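Local coordinates for armadillo repeat protein arm00016 (Synthetic construct, PDB 4D4E) that is a computationally designed armadillo repeat protein, built as a modular scaffold for peptide recognition and probably intended to bind extended peptides along its stacked repeats, at residues L56-V60 and K91-A97; L59-L63 and A74-I78. Residue numbers count along the deposited sequence, not the author numbering.

Contact 1 of 2, residues L56-V60 and K91-A97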
loop_
_atom_site.group_PDB
_atom_site.type_symbol
_atom_site.label_atom_id
_atom_site.label_comp_id
_atom_site.label_asym_id
_atom_site.label_seq_id
_atom_site.Cartn_x
_atom_site.Cartn_y
_atom_site.Cartn_z
ATOM N N LEU A 56 18.638 -2.070 5.589
ATOM C CA LEU A 56 17.422 -2.810 5.294
ATOM C C LEU A 56 17.120 -4.086 6.080
ATOM O O LEU A 56 16.031 -4.231 6.668
ATOM C CB LEU A 56 17.313 -3.074 3.758
ATOM C CG LEU A 56 16.554 -2.029 2.954
ATOM C CD1 LEU A 56 17.026 -0.619 3.139
ATOM C CD2 LEU A 56 16.544 -2.392 1.465
ATOM N N SER A 57 18.072 -5.002 6.138
ATOM C CA SER A 57 17.819 -6.220 6.947
ATOM C C SER A 57 17.496 -5.885 8.363
ATOM O O SER A 57 16.508 -6.364 8.883
ATOM C CB SER A 57 18.982 -7.233 6.895
ATOM O OG SER A 57 18.519 -8.279 6.098
ATOM N N PRO A 58 18.319 -5.039 9.008
ATOM C CA PRO A 58 18.028 -4.734 10.427
ATOM C C PRO A 58 16.654 -4.021 10.620
ATOM O O PRO A 58 15.932 -4.279 11.611
ATOM C CB PRO A 58 19.224 -3.862 10.882
ATOM C CG PRO A 58 20.227 -3.896 9.811
ATOM C CD PRO A 58 19.626 -4.515 8.563
ATOM N N LEU A 59 16.248 -3.206 9.646
ATOM C CA LEU A 59 14.932 -2.609 9.702
ATOM C C LEU A 59 13.822 -3.628 9.621
ATOM O O LEU A 59 12.900 -3.551 10.398
ATOM C CB LEU A 59 14.735 -1.555 8.617
ATOM C CG LEU A 59 15.029 -0.092 8.762
ATOM C CD1 LEU A 59 14.417 0.510 7.502
ATOM C CD2 LEU A 59 14.370 0.506 10.017
ATOM N N VAL A 60 13.866 -4.557 8.661
ATOM C CA VAL A 60 12.867 -5.643 8.546
ATOM C C VAL A 60 12.803 -6.488 9.836
ATOM O O VAL A 60 11.732 -6.979 10.215
ATOM C CB VAL A 60 13.223 -6.584 7.347
ATOM C CG1 VAL A 60 12.296 -7.797 7.300
ATOM C CG2 VAL A 60 13.133 -5.821 6.037
ATOM N N LYS A 91 15.374 -4.030 -3.520
ATOM C CA LYS A 91 16.149 -4.237 -2.305
ATOM C C LYS A 91 15.326 -4.559 -1.079
ATOM O O LYS A 91 15.742 -5.389 -0.335
ATOM C CB LYS A 91 17.036 -3.030 -2.038
ATOM C CG LYS A 91 18.173 -2.879 -3.076
ATOM C CD LYS A 91 19.211 -3.970 -2.912
ATOM C CE LYS A 91 19.398 -4.684 -4.234
ATOM N NZ LYS A 91 20.543 -4.123 -4.958
ATOM N N LEU A 92 14.176 -3.909 -0.853
ATOM C CA LEU A 92 13.282 -4.293 0.259
ATOM C C LEU A 92 12.736 -5.692 0.153
ATOM O O LEU A 92 12.636 -6.414 1.159
ATOM C CB LEU A 92 12.047 -3.365 0.361
ATOM C CG LEU A 92 12.249 -2.100 1.137
ATOM C CD1 LEU A 92 11.045 -1.188 0.815
ATOM C CD2 LEU A 92 12.390 -2.321 2.658
ATOM N N ILE A 93 12.323 -6.059 -1.063
ATOM C CA ILE A 93 11.784 -7.403 -1.307
ATOM C C ILE A 93 12.898 -8.391 -0.983
ATOM O O ILE A 93 12.681 -9.351 -0.219
ATOM C CB ILE A 93 11.275 -7.552 -2.768
ATOM C CG1 ILE A 93 9.975 -6.684 -2.930
ATOM C CG2 ILE A 93 11.089 -9.021 -3.122
ATOM C CD1 ILE A 93 9.534 -6.372 -4.339
ATOM N N GLU A 94 14.092 -8.122 -1.515
ATOM C CA GLU A 94 15.228 -9.017 -1.241
ATOM C C GLU A 94 15.651 -9.021 0.219
ATOM O O GLU A 94 16.335 -9.958 0.605
ATOM C CB GLU A 94 16.433 -8.700 -2.119
ATOM C CG GLU A 94 16.123 -8.856 -3.613
ATOM C CD GLU A 94 17.220 -8.257 -4.516
ATOM O OE1 GLU A 94 18.163 -7.554 -4.043
ATOM O OE2 GLU A 94 17.115 -8.456 -5.723
ATOM N N ALA A 95 15.260 -8.019 1.034
ATOM C CA ALA A 95 15.524 -8.076 2.473
ATOM C C ALA A 95 14.458 -8.872 3.209
ATOM O O ALA A 95 14.472 -8.905 4.410
ATOM C CB ALA A 95 15.686 -6.659 3.070
ATOM N N GLY A 96 13.502 -9.485 2.503
ATOM C CA GLY A 96 12.389 -10.175 3.200
ATOM C C GLY A 96 11.304 -9.310 3.837
ATOM O O GLY A 96 10.619 -9.765 4.718
ATOM N N ALA A 97 11.125 -8.056 3.416
ATOM C CA ALA A 97 10.110 -7.163 3.997
ATOM C C ALA A 97 8.649 -7.643 3.837
ATOM O O ALA A 97 7.761 -7.330 4.631
ATOM C CB ALA A 97 10.282 -5.718 3.436
HETATM O O HOH W 1 16.337 -9.487 6.246
#
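Stacking of one armadillo repeat on the next is the general principle illustrated here: helix 56-61, the second of the three helices of its repeat, packs against the end of helix 86-94, the first helix of the following repeat, and the turn that leaves it. L56 gives up the most surface to the contact. Its CD2 lies over the backbone of the neighbouring helix, 3.6 Å from both K91 C and L92 N, while its CG approaches L92 CD2 at 4.2 Å. I51, from the first helix of its own repeat, also touches L56. One helical turn on, V60 directs its CA-to-CB bond at the turn, with CG2 4.0 Å from A95 CB and 3.9 Å from A97 CB. A95 is the small residue that both face, since its CB also sits 4.0 Å from L56 CB; the methyl allows the backbones to approach until S57 CA and A95 CA are 5.4 Å apart. The turn itself is a Schellman motif: G96 has positive phi, G96 N bonds back to I93 O (2.8 Å) and A97 N to L92 O (3.2 Å). No direct hydrogen bond crosses the interface, but a water bridges its exposed margin, lying 2.5 Å from S57 OG and donating to A95 O at 2.7 Å.

Contact 2 of 2, residues L59-L63 and A74-I78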
loop_
_atom_site.group_PDB
_atom_site.type_symbol
_atom_site.label_atom_id
_atom_site.label_comp_id
_atom_site.label_asym_id
_atom_site.label_seq_id
_atom_site.Cartn_x
_atom_site.Cartn_y
_atom_site.Cartn_z
ATOM N N LEU A 59 16.248 -3.206 9.646
ATOM C CA LEU A 59 14.932 -2.609 9.702
ATOM C C LEU A 59 13.822 -3.628 9.621
ATOM O O LEU A 59 12.900 -3.551 10.398
ATOM C CB LEU A 59 14.735 -1.555 8.617
ATOM C CG LEU A 59 15.029 -0.092 8.762
ATOM C CD1 LEU A 59 14.417 0.510 7.502
ATOM C CD2 LEU A 59 14.370 0.506 10.017
ATOM N N VAL A 60 13.866 -4.557 8.661
ATOM C CA VAL A 60 12.867 -5.643 8.546
ATOM C C VAL A 60 12.803 -6.488 9.836
ATOM O O VAL A 60 11.732 -6.979 10.215
ATOM C CB VAL A 60 13.223 -6.584 7.347
ATOM C CG1 VAL A 60 12.296 -7.797 7.300
ATOM C CG2 VAL A 60 13.133 -5.821 6.037
ATOM N N LYS A 61 13.962 -6.722 10.458
ATOM C CA LYS A 61 14.015 -7.524 11.650
ATOM C C LYS A 61 13.343 -6.836 12.841
ATOM O O LYS A 61 12.887 -7.528 13.755
ATOM C CB LYS A 61 15.451 -7.891 11.986
ATOM C CG LYS A 61 15.561 -8.916 13.087
ATOM C CD LYS A 61 16.827 -8.668 13.890
ATOM C CE LYS A 61 16.679 -9.105 15.343
ATOM N NZ LYS A 61 17.693 -8.330 16.092
ATOM N N LEU A 62 13.282 -5.498 12.834
ATOM C CA LEU A 62 12.544 -4.729 13.853
ATOM C C LEU A 62 11.026 -4.888 13.790
ATOM O O LEU A 62 10.341 -4.467 14.727
ATOM C CB LEU A 62 12.896 -3.218 13.777
ATOM C CG LEU A 62 14.283 -2.806 14.293
ATOM C CD1 LEU A 62 14.576 -1.331 14.097
ATOM C CD2 LEU A 62 14.460 -3.242 15.762
ATOM N N LEU A 63 10.509 -5.478 12.697
ATOM C CA LEU A 63 9.079 -5.677 12.510
ATOM C C LEU A 63 8.585 -6.793 13.397
ATOM O O LEU A 63 7.398 -6.995 13.502
ATOM C CB LEU A 63 8.701 -5.984 11.045
ATOM C CG LEU A 63 9.160 -4.971 9.985
ATOM C CD1 LEU A 63 8.689 -5.310 8.560
ATOM C CD2 LEU A 63 8.793 -3.537 10.419
ATOM N N ALA A 74 9.536 1.489 12.674
ATOM C CA ALA A 74 10.316 0.694 11.668
ATOM C C ALA A 74 9.516 0.565 10.342
ATOM O O ALA A 74 10.071 0.738 9.264
ATOM C CB ALA A 74 10.683 -0.673 12.202
ATOM N N VAL A 75 8.219 0.269 10.460
ATOM C CA VAL A 75 7.314 0.156 9.301
ATOM C C VAL A 75 7.205 1.521 8.557
ATOM O O VAL A 75 7.170 1.521 7.336
ATOM C CB VAL A 75 5.901 -0.350 9.693
ATOM C CG1 VAL A 75 5.002 -0.357 8.488
ATOM C CG2 VAL A 75 5.932 -1.783 10.166
ATOM N N ALA A 76 7.159 2.652 9.296
ATOM C CA ALA A 76 7.029 3.986 8.690
ATOM C C ALA A 76 8.243 4.198 7.823
ATOM O O ALA A 76 8.166 4.685 6.695
ATOM C CB ALA A 76 6.884 5.141 9.742
ATOM N N ALA A 77 9.376 3.828 8.376
ATOM C CA ALA A 77 10.667 4.012 7.697
ATOM C C ALA A 77 10.699 3.179 6.375
ATOM O O ALA A 77 11.046 3.731 5.315
ATOM C CB ALA A 77 11.789 3.630 8.650
ATOM N N ILE A 78 10.392 1.862 6.470
ATOM C CA ILE A 78 10.192 0.966 5.319
ATOM C C ILE A 78 9.138 1.573 4.351
ATOM O O ILE A 78 9.333 1.513 3.137
ATOM C CB ILE A 78 9.780 -0.471 5.747
ATOM C CG1 ILE A 78 10.881 -1.198 6.540
ATOM C CG2 ILE A 78 9.216 -1.303 4.580
ATOM C CD1 ILE A 78 10.373 -2.480 7.155
#
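Apolar side-chain packing accounts for most of this buried contact. L63 makes the closest approach: although its CA-to-CB bond points sideways, its CD2 comes within 3.4 Å of V75 CG2 and 3.9 Å of A74 CB, while its CD1 meets I78 CD1 at 3.6 Å. L59 points toward the other segment and sets CD1 against I78 CG1 at 4.0 Å and A77 CB at 4.2 Å. A74, small and central, also receives L62, whose CB stands 3.7 Å from A74 CB. The two segments belong to the second and third helices of a single armadillo repeat, so this is intra-repeat core packing, with leucines of helix 56-61 and the residues after it set against a face of helix 68-81 made of A74, V75, A77 and I78. L33 and L36 of helix 26-40, the second helix of the N-terminal cap, extend the same core through L59. A second kind of contact brings side chains onto backbone: A74 CB lies 4.1 Å from L59 O, and I78 CD1 lies 4.3 Å from V60 CA. No hydrogen bond crosses between the segments. Within them, I78 N donates to A74 O at 3.0 Å in regular alpha-helical fashion, whereas L63 N bonds to V60 O at 3.1 Å, three residues back, where the chain takes on 3-10 geometry.

Overall arrangement
Together the two contacts show how helix 56-61, with the 3-10 turn after it in contact 2, packs both within its repeat (contact 2) and against the next (contact 1). Their centres lie 8 Å apart. Both include L59 and V60, but L59 serves contact 2 and plays almost no part in contact 1, while V60 points toward 91-97 and away from 74-78, grazing I78. The two interfaces meet where L92 CD2 lies 3.8 Å from I78 CG2, so at this boundary the apolar packing of the two contacts is continuous. In natural armadillo proteins the third helices line the peptide-binding groove; helix 68-81 probably plays this part here.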